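Side-chain contacts in extracellular subtilisin-like serine proteinase (Vibrio sp. PA-44, PDB 1SH7), which probably acts as a secreted, calcium-binding serine endopeptidase of the subtilisin family, made by a cold-adapted Vibrio, the present chain being its catalytic domain: residues G54-F57 and V58-D61; G239-P242 and L243-T246. All coordinates share one frame; numbering follows the deposited sequence. Where two conformers were deposited one is given.

Contact 1: residues G54-F57 and V58-D61; sequences GYDF and VDND. With CA (calcium ion), chain D.
D56 and D61, paired across a tight reversal, bind one calcium ion together. D56 binds through one oxygen, OD1 lying 2.2 Å from the metal, whereas D61 chelates it with both OD1 and OD2. The carboxylate planes stand 83° apart, and their oxygens can sit as neighbours because both groups bind the same cation. D61 reaches it because CG sits between its own backbone N and carbonyl carbon (chi1 72°), which swings the carboxylate back toward D56. Three waters and the carbonyl O of D63 bring the ligands to seven.

The other oxygen of D56 organises the turn. D59 N donates to D56 OD2 at 2.9 Å, nearly straight at 167° but from above the carboxylate plane, and V58 N adds a weak bond. D59 OD2 accepts from a calcium-bound water and forms a salt bridge to R95, whose NH2 also bonds D56 OD1; this positive partner probably offsets some of the gathered negative charge.

Two backbone bonds close the reversal: D56 N to D61 O at 2.9 Å, and D61 N to D56 O at 3.2 Å. The Y55 ring roofs the first, with D61 O 3.5 Å above the ring plane, over its centre, while Y55 OH meets N60 CB at 3.8 Å. At its edge, Y55 points CD2 onto the face of the F57 ring, 3.4 Å above the plane. D56 and D61 form a hydrogen-bonded antiparallel pair, and with N60 also facing D56 this is a G1 beta bulge, here built into the second calcium site at the end of edge strand 51-56.

Contact 2: residues G239-P242 and L243-T246; sequences GLTP and LQLT
T241 and Q244 reach for each other through their first torsions. In T241, chi1 of 59° sets OG1 between the backbone N and the carbonyl carbon, aimed at the first turn of the helix. Q244 turns CG beside its own N, opposite the carbonyl carbon (chi1 -68°), and its extended chain runs back to the residue before the helix.

The outcome is a reciprocal pair of bonds. Q244 N donates to T241 OG1 at 3.1 Å, and T241 N returns a bond to Q244 OE1 at 2.9 Å. The returning bond is nearly straight (167°) and lies in the plane of the amide carbonyl, on a lone pair, which fixes the rotation of the amide. Between the two bonds the side chains touch, T241 OG1 resting 3.4 Å from Q244 CG.

Regular helical bonding starts directly behind the cap: L245 N donates to T241 O at 2.8 Å and T246 N to P242 O at 2.9 Å. P242, with no N-H to offer, suits the first turn, where a backbone N lacks a helical acceptor. On the inner flank, L240 CD2 leans on Q244 CB at 3.7 Å, and L240 CB faces L245 CB at 4.3 Å. Both leucines continue onto Y233 of helix 219-236, while P242 and L245 also touch S150 of strand 150-154. T241 as N-cap with Q244 three residues on makes a capping box, and the apolar pair L240 and L245 around it fits a hydrophobic staple, together starting helix 242-252.

In the fold
Contacts 1 and 2 both lie at the surface of one subtilase domain, one a strand-end turn, the other a helix start, their centres about 29 Å apart and without touch. Contact 1 (54-57 with 58-61) ends an outermost strand of the parallel sheet; contact 2 (239-242 with 243-246) begins a helix packed against helix 219-236 and strand 150-154, an interior strand of the same sheet. The chemistry follows the place: at the strand end a metal ion and charged groups hold the loop, whereas the helix start is held by neutral hydrogen bonds and leucine packing. A calcium ion is bound directly in contact 1, while a different one lies about 6 Å from the side chain of T246 in contact 2.

Contact 1: residues G54-F57 and V58-D61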
loop_
_atom_site.group_PDB
_atom_site.type_symbol
_atom_site.label_atom_id
_atom_site.label_comp_id
_atom_site.label_asym_id
_atom_site.label_seq_id
_atom_site.Cartn_x
_atom_site.Cartn_y
_atom_site.Cartn_z
ATOM N N GLY A 54 5.466 14.608 -7.802
ATOM C CA GLY A 54 4.094 15.036 -8.001
ATOM C C GLY A 54 4.006 16.483 -7.521
ATOM O O GLY A 54 4.094 17.441 -8.310
ATOM N N TYR A 55 3.833 16.626 -6.209
ATOM C CA TYR A 55 3.919 17.913 -5.545
ATOM C C TYR A 55 4.385 17.718 -4.097
ATOM O O TYR A 55 4.153 16.659 -3.497
ATOM C CB TYR A 55 2.564 18.631 -5.558
ATOM C CG TYR A 55 2.700 20.100 -5.204
ATOM C CD1 TYR A 55 3.121 21.026 -6.153
ATOM C CD2 TYR A 55 2.424 20.554 -3.924
ATOM C CE1 TYR A 55 3.289 22.382 -5.827
ATOM C CE2 TYR A 55 2.537 21.912 -3.597
ATOM C CZ TYR A 55 2.971 22.816 -4.539
ATOM O OH TYR A 55 3.122 24.153 -4.171
ATOM N N ASP A 56 5.056 18.735 -3.550
ATOM C CA ASP A 56 5.494 18.758 -2.133
ATOM C C ASP A 56 4.680 19.771 -1.296
ATOM O O ASP A 56 4.945 20.970 -1.337
ATOM C CB ASP A 56 7.001 19.085 -2.106
ATOM C CG ASP A 56 7.580 19.193 -0.710
ATOM O OD1 ASP A 56 8.848 19.303 -0.605
ATOM O OD2 ASP A 56 6.885 19.175 0.323
ATOM N N PHE A 57 3.724 19.284 -0.518
ATOM C CA PHE A 57 2.879 20.134 0.316
ATOM C C PHE A 57 3.462 20.483 1.683
ATOM O O PHE A 57 2.836 21.208 2.443
ATOM C CB PHE A 57 1.521 19.482 0.540
ATOM C CG PHE A 57 0.688 19.449 -0.692
ATOM C CD1 PHE A 57 -0.015 20.576 -1.081
ATOM C CD2 PHE A 57 0.670 18.323 -1.493
ATOM C CE1 PHE A 57 -0.777 20.562 -2.231
ATOM C CE2 PHE A 57 -0.068 18.293 -2.661
ATOM C CZ PHE A 57 -0.792 19.412 -3.038
ATOM N N VAL A 58 4.609 19.904 2.008
ATOM C CA VAL A 58 5.328 20.246 3.216
ATOM C C VAL A 58 6.034 21.584 2.958
ATOM O O VAL A 58 5.912 22.531 3.717
ATOM C CB VAL A 58 6.359 19.120 3.596
ATOM C CG1 VAL A 58 7.277 19.544 4.728
ATOM C CG2 VAL A 58 5.654 17.825 3.960
ATOM N N ASP A 59 6.761 21.683 1.860
ATOM C CA ASP A 59 7.519 22.903 1.573
ATOM C C ASP A 59 6.952 23.772 0.433
ATOM O O ASP A 59 7.560 24.769 0.035
ATOM C CB ASP A 59 8.974 22.525 1.290
ATOM C CG ASP A 59 9.686 22.066 2.540
ATOM O OD1 ASP A 59 9.384 22.624 3.616
ATOM O OD2 ASP A 59 10.518 21.142 2.551
ATOM N N ASN A 60 5.793 23.376 -0.083
ATOM C CA ASN A 60 5.177 24.022 -1.244
ATOM C C ASN A 60 6.161 24.237 -2.383
ATOM O O ASN A 60 6.490 25.354 -2.751
ATOM C CB ASN A 60 4.458 25.302 -0.821
ATOM C CG ASN A 60 3.308 25.012 0.122
ATOM O OD1 ASN A 60 2.434 24.177 -0.180
ATOM N ND2 ASN A 60 3.341 25.620 1.304
ATOM N N ASP A 61 6.608 23.123 -2.952
ATOM C CA ASP A 61 7.536 23.141 -4.065
ATOM C C ASP A 61 7.267 21.920 -4.974
ATOM O O ASP A 61 6.379 21.105 -4.670
ATOM C CB ASP A 61 8.989 23.282 -3.571
ATOM C CG ASP A 61 9.542 22.036 -2.899
ATOM O OD1 ASP A 61 9.488 20.926 -3.490
ATOM O OD2 ASP A 61 10.094 22.096 -1.772
HETATM CA CA CA D . 10.723 19.521 -1.756
HETATM O O HOH W 1 11.690 20.302 0.333
HETATM O O HOH W 2 11.461 17.461 -0.828
HETATM O O HOH W 3 12.829 20.030 -2.730
#

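Contact 2: residues G239-P242 and L243-T246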
loop_
_atom_site.group_PDB
_atom_site.type_symbol
_atom_site.label_atom_id
_atom_site.label_comp_id
_atom_site.label_asym_id
_atom_site.label_seq_id
_atom_site.Cartn_x
_atom_site.Cartn_y
_atom_site.Cartn_z
ATOM N N GLY A 239 -10.261 -0.507 -16.228
ATOM C CA GLY A 239 -11.501 0.166 -15.907
ATOM C C GLY A 239 -12.095 -0.068 -14.522
ATOM O O GLY A 239 -13.206 0.387 -14.285
ATOM N N LEU A 240 -11.397 -0.764 -13.623
ATOM C CA LEU A 240 -11.960 -1.091 -12.332
ATOM C C LEU A 240 -12.248 0.178 -11.546
ATOM O O LEU A 240 -11.384 1.057 -11.414
ATOM C CB LEU A 240 -10.998 -1.956 -11.510
ATOM C CG LEU A 240 -10.723 -3.380 -12.001
ATOM C CD1 LEU A 240 -9.461 -3.893 -11.295
ATOM C CD2 LEU A 240 -11.892 -4.324 -11.740
ATOM N N THR A 241 -13.476 0.306 -11.057
ATOM C CA THR A 241 -13.792 1.388 -10.142
ATOM C C THR A 241 -13.214 0.927 -8.820
ATOM O O THR A 241 -12.859 -0.262 -8.665
ATOM C CB THR A 241 -15.268 1.573 -9.980
ATOM O OG1 THR A 241 -15.836 0.349 -9.492
ATOM C CG2 THR A 241 -15.985 1.816 -11.362
ATOM N N PRO A 242 -13.121 1.846 -7.868
ATOM C CA PRO A 242 -12.701 1.474 -6.521
ATOM C C PRO A 242 -13.595 0.404 -5.914
ATOM O O PRO A 242 -13.057 -0.499 -5.310
ATOM C CB PRO A 242 -12.748 2.804 -5.754
ATOM C CG PRO A 242 -12.514 3.843 -6.855
ATOM C CD PRO A 242 -13.297 3.299 -8.007
ATOM N N LEU A 243 -14.910 0.456 -6.113
ATOM C CA LEU A 243 -15.779 -0.604 -5.612
ATOM C C LEU A 243 -15.405 -1.955 -6.234
ATOM O O LEU A 243 -15.334 -2.957 -5.538
ATOM C CB LEU A 243 -17.244 -0.304 -5.957
ATOM C CG LEU A 243 -18.390 -0.385 -4.953
ATOM C CD1 LEU A 243 -19.574 -1.005 -5.620
ATOM C CD2 LEU A 243 -18.081 -1.077 -3.639
ATOM N N GLN A 244 -15.185 -1.985 -7.550
ATOM C CA GLN A 244 -14.790 -3.226 -8.231
ATOM C C GLN A 244 -13.439 -3.742 -7.751
ATOM O O GLN A 244 -13.279 -4.954 -7.548
ATOM C CB GLN A 244 -14.787 -3.073 -9.743
ATOM C CG GLN A 244 -16.200 -2.889 -10.359
ATOM C CD GLN A 244 -16.175 -2.450 -11.795
ATOM O OE1 GLN A 244 -15.318 -1.635 -12.171
ATOM N NE2 GLN A 244 -17.049 -3.037 -12.637
ATOM N N LEU A 245 -12.490 -2.844 -7.547
ATOM C CA LEU A 245 -11.135 -3.243 -7.150
ATOM C C LEU A 245 -11.170 -3.795 -5.719
ATOM O O LEU A 245 -10.610 -4.862 -5.445
ATOM C CB LEU A 245 -10.158 -2.060 -7.287
ATOM C CG LEU A 245 -8.649 -2.209 -7.002
ATOM C CD1 LEU A 245 -8.167 -3.608 -6.947
ATOM C CD2 LEU A 245 -7.848 -1.436 -8.089
ATOM N N THR A 246 -11.859 -3.103 -4.814
ATOM C CA THR A 246 -12.092 -3.610 -3.468
ATOM C C THR A 246 -12.696 -5.022 -3.505
ATOM O O THR A 246 -12.212 -5.930 -2.815
ATOM C CB THR A 246 -13.001 -2.658 -2.707
ATOM O OG1 THR A 246 -12.282 -1.434 -2.458
ATOM C CG2 THR A 246 -13.400 -3.237 -1.332
#